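Local coordinates for glyoxalase family protein (Bacillus cereus, PDB 1SS4) that belongs to the metal-binding glyoxalase (vicinal oxygen chelate) superfamily and may act as a methylmalonyl-CoA epimerase, at the interface of chains A and B. Numbering follows the deposited sequence. Chains: chain A/B, Glyoxalase family protein.

The interface of chains A and B. Residues chain A 70, 99-102; chain B 11-14.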
loop_
_atom_site.group_PDB
_atom_site.type_symbol
_atom_site.label_atom_id
_atom_site.label_comp_id
_atom_site.label_asym_id
_atom_site.label_seq_id
_atom_site.Cartn_x
_atom_site.Cartn_y
_atom_site.Cartn_z
ATOM N N SER A 70 2.601 -1.286 11.848
ATOM C CA SER A 70 2.432 -0.817 10.486
ATOM C C SER A 70 2.861 0.608 10.272
ATOM O O SER A 70 2.751 1.444 11.167
ATOM C CB SER A 70 0.971 -0.975 10.098
ATOM O OG SER A 70 0.501 -2.253 10.477
ATOM N N VAL A 99 -5.398 1.348 1.386
ATOM C CA VAL A 99 -5.001 0.715 2.627
ATOM C C VAL A 99 -6.300 0.748 3.457
ATOM O O VAL A 99 -7.073 1.711 3.378
ATOM C CB VAL A 99 -3.866 1.472 3.364
ATOM C CG1 VAL A 99 -2.599 1.476 2.487
ATOM C CG2 VAL A 99 -4.260 2.888 3.668
HETATM N N MSE A 100 -6.548 -0.329 4.205
HETATM C CA MSE A 100 -7.740 -0.482 5.048
HETATM C C MSE A 100 -7.355 -0.376 6.528
HETATM O O MSE A 100 -6.430 -1.048 6.980
HETATM C CB MSE A 100 -8.379 -1.853 4.772
HETATM C CG MSE A 100 -9.435 -2.323 5.777
HETATM SE SE MSE A 100 -11.066 -1.330 5.617
HETATM C CE MSE A 100 -11.757 -2.032 3.965
ATOM N N PHE A 101 -8.055 0.473 7.268
ATOM C CA PHE A 101 -7.790 0.657 8.699
ATOM C C PHE A 101 -9.001 0.199 9.531
ATOM O O PHE A 101 -10.146 0.439 9.149
ATOM C CB PHE A 101 -7.557 2.140 9.017
ATOM C CG PHE A 101 -6.366 2.742 8.328
ATOM C CD1 PHE A 101 -5.073 2.448 8.756
ATOM C CD2 PHE A 101 -6.536 3.653 7.288
ATOM C CE1 PHE A 101 -3.957 3.054 8.167
ATOM C CE2 PHE A 101 -5.426 4.269 6.690
ATOM C CZ PHE A 101 -4.130 3.965 7.136
ATOM N N THR A 102 -8.754 -0.462 10.660
ATOM C CA THR A 102 -9.871 -0.839 11.534
ATOM C C THR A 102 -9.826 0.206 12.640
ATOM O O THR A 102 -8.775 0.427 13.229
ATOM C CB THR A 102 -9.695 -2.217 12.180
ATOM O OG1 THR A 102 -9.699 -3.224 11.162
ATOM C CG2 THR A 102 -10.862 -2.499 13.165
ATOM N N ARG B 11 -5.751 -0.999 13.980
ATOM C CA ARG B 11 -4.690 -1.551 13.140
ATOM C C ARG B 11 -4.855 -1.231 11.652
ATOM O O ARG B 11 -5.918 -0.773 11.213
ATOM C CB ARG B 11 -4.647 -3.064 13.292
ATOM C CG ARG B 11 -5.899 -3.731 12.786
ATOM C CD ARG B 11 -5.834 -5.233 12.978
ATOM N NE ARG B 11 -7.106 -5.862 12.650
ATOM C CZ ARG B 11 -8.207 -5.764 13.388
ATOM N NH1 ARG B 11 -8.205 -5.059 14.517
ATOM N NH2 ARG B 11 -9.315 -6.372 12.990
HETATM N N MSE B 12 -3.790 -1.476 10.892
HETATM C CA MSE B 12 -3.805 -1.289 9.442
HETATM C C MSE B 12 -3.970 -2.721 8.959
HETATM O O MSE B 12 -3.000 -3.493 8.924
HETATM C CB MSE B 12 -2.479 -0.691 8.957
HETATM C CG MSE B 12 -2.426 -0.364 7.468
HETATM SE SE MSE B 12 -0.828 0.701 7.025
HETATM C CE MSE B 12 0.224 -0.710 6.169
ATOM N N ASP B 13 -5.204 -3.078 8.615
ATOM C CA ASP B 13 -5.540 -4.431 8.198
ATOM C C ASP B 13 -4.802 -4.945 6.982
ATOM O O ASP B 13 -4.276 -6.042 7.013
ATOM C CB ASP B 13 -7.028 -4.580 7.891
ATOM C CG ASP B 13 -7.910 -4.213 9.058
ATOM O OD1 ASP B 13 -8.473 -3.103 9.043
ATOM O OD2 ASP B 13 -8.040 -5.046 9.981
ATOM N N ASN B 14 -4.805 -4.172 5.906
ATOM C CA ASN B 14 -4.146 -4.618 4.691
ATOM C C ASN B 14 -4.045 -3.514 3.656
ATOM O O ASN B 14 -4.656 -2.462 3.790
ATOM C CB ASN B 14 -4.923 -5.806 4.082
ATOM C CG ASN B 14 -6.300 -5.411 3.539
ATOM O OD1 ASN B 14 -6.414 -4.783 2.484
ATOM N ND2 ASN B 14 -7.358 -5.792 4.268
HETATM O O HOH W 1 -1.407 -2.626 12.263
HETATM O O HOH W 2 -10.740 -5.410 11.208
#
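A:Thr102 and B:Arg11 pair at one end of an intermolecular sheet in which strand 95-103 of chain A runs antiparallel to strand 9-18 of chain B. The A:Thr102 amide N donates to the B:Arg11 carbonyl O at 2.9 Å with 167° at the hydrogen. Further along, A:Met100 N meets B:Asn14 O, also at 2.9 Å. Between these bonds the pairing is irregular: the backbone of B:Asp13 is helix-like rather than extended, and its N reaches A:Met100 O only in a weak, bent bond (124° at the hydrogen).

Side-chain polar contacts gather on the B:Asp13 carboxylate. The A:Thr102 hydroxyl OG1 comes at it between the two oxygens, 2.5 Å from B:Asp13 OD1 and 2.7 Å from B:Asp13 OD2, on the syn lone-pair side of each; its one hydrogen can serve either oxygen or be shared between them. The two side chains meet at about a right angle. B:Asp13 OD2 also forms a salt bridge within chain B to the B:Arg11 NE (2.9 Å), which probably helps to fix the carboxylate and balance its charge. With its chain extended from CG to NE, B:Arg11 runs beside A:Thr102 and lays one guanidinium face under A:Thr102 OG1, which stands 3.6 Å above the centre of that plane. On the other flank a water links A:Ser70 OG to the B:Met12 amide N.

Apolar contact comes from selenomethionine B:Met12. Its CG, anti to the backbone N (chi1 -176°), lies 3.8 Å from CE1 on the A:Phe101 ring, while B:Met12 CB packs 3.6 Å from A:Ser70 CB. The side chain thus lies between the ring and A:Ser70, touching both.

Repeated by two-fold symmetry, this strand pairing joins the sheets of the two copies and would stabilise a dimer resembling those common among glyoxalase-fold proteins, although the structure alone does not prove that assembly in solution.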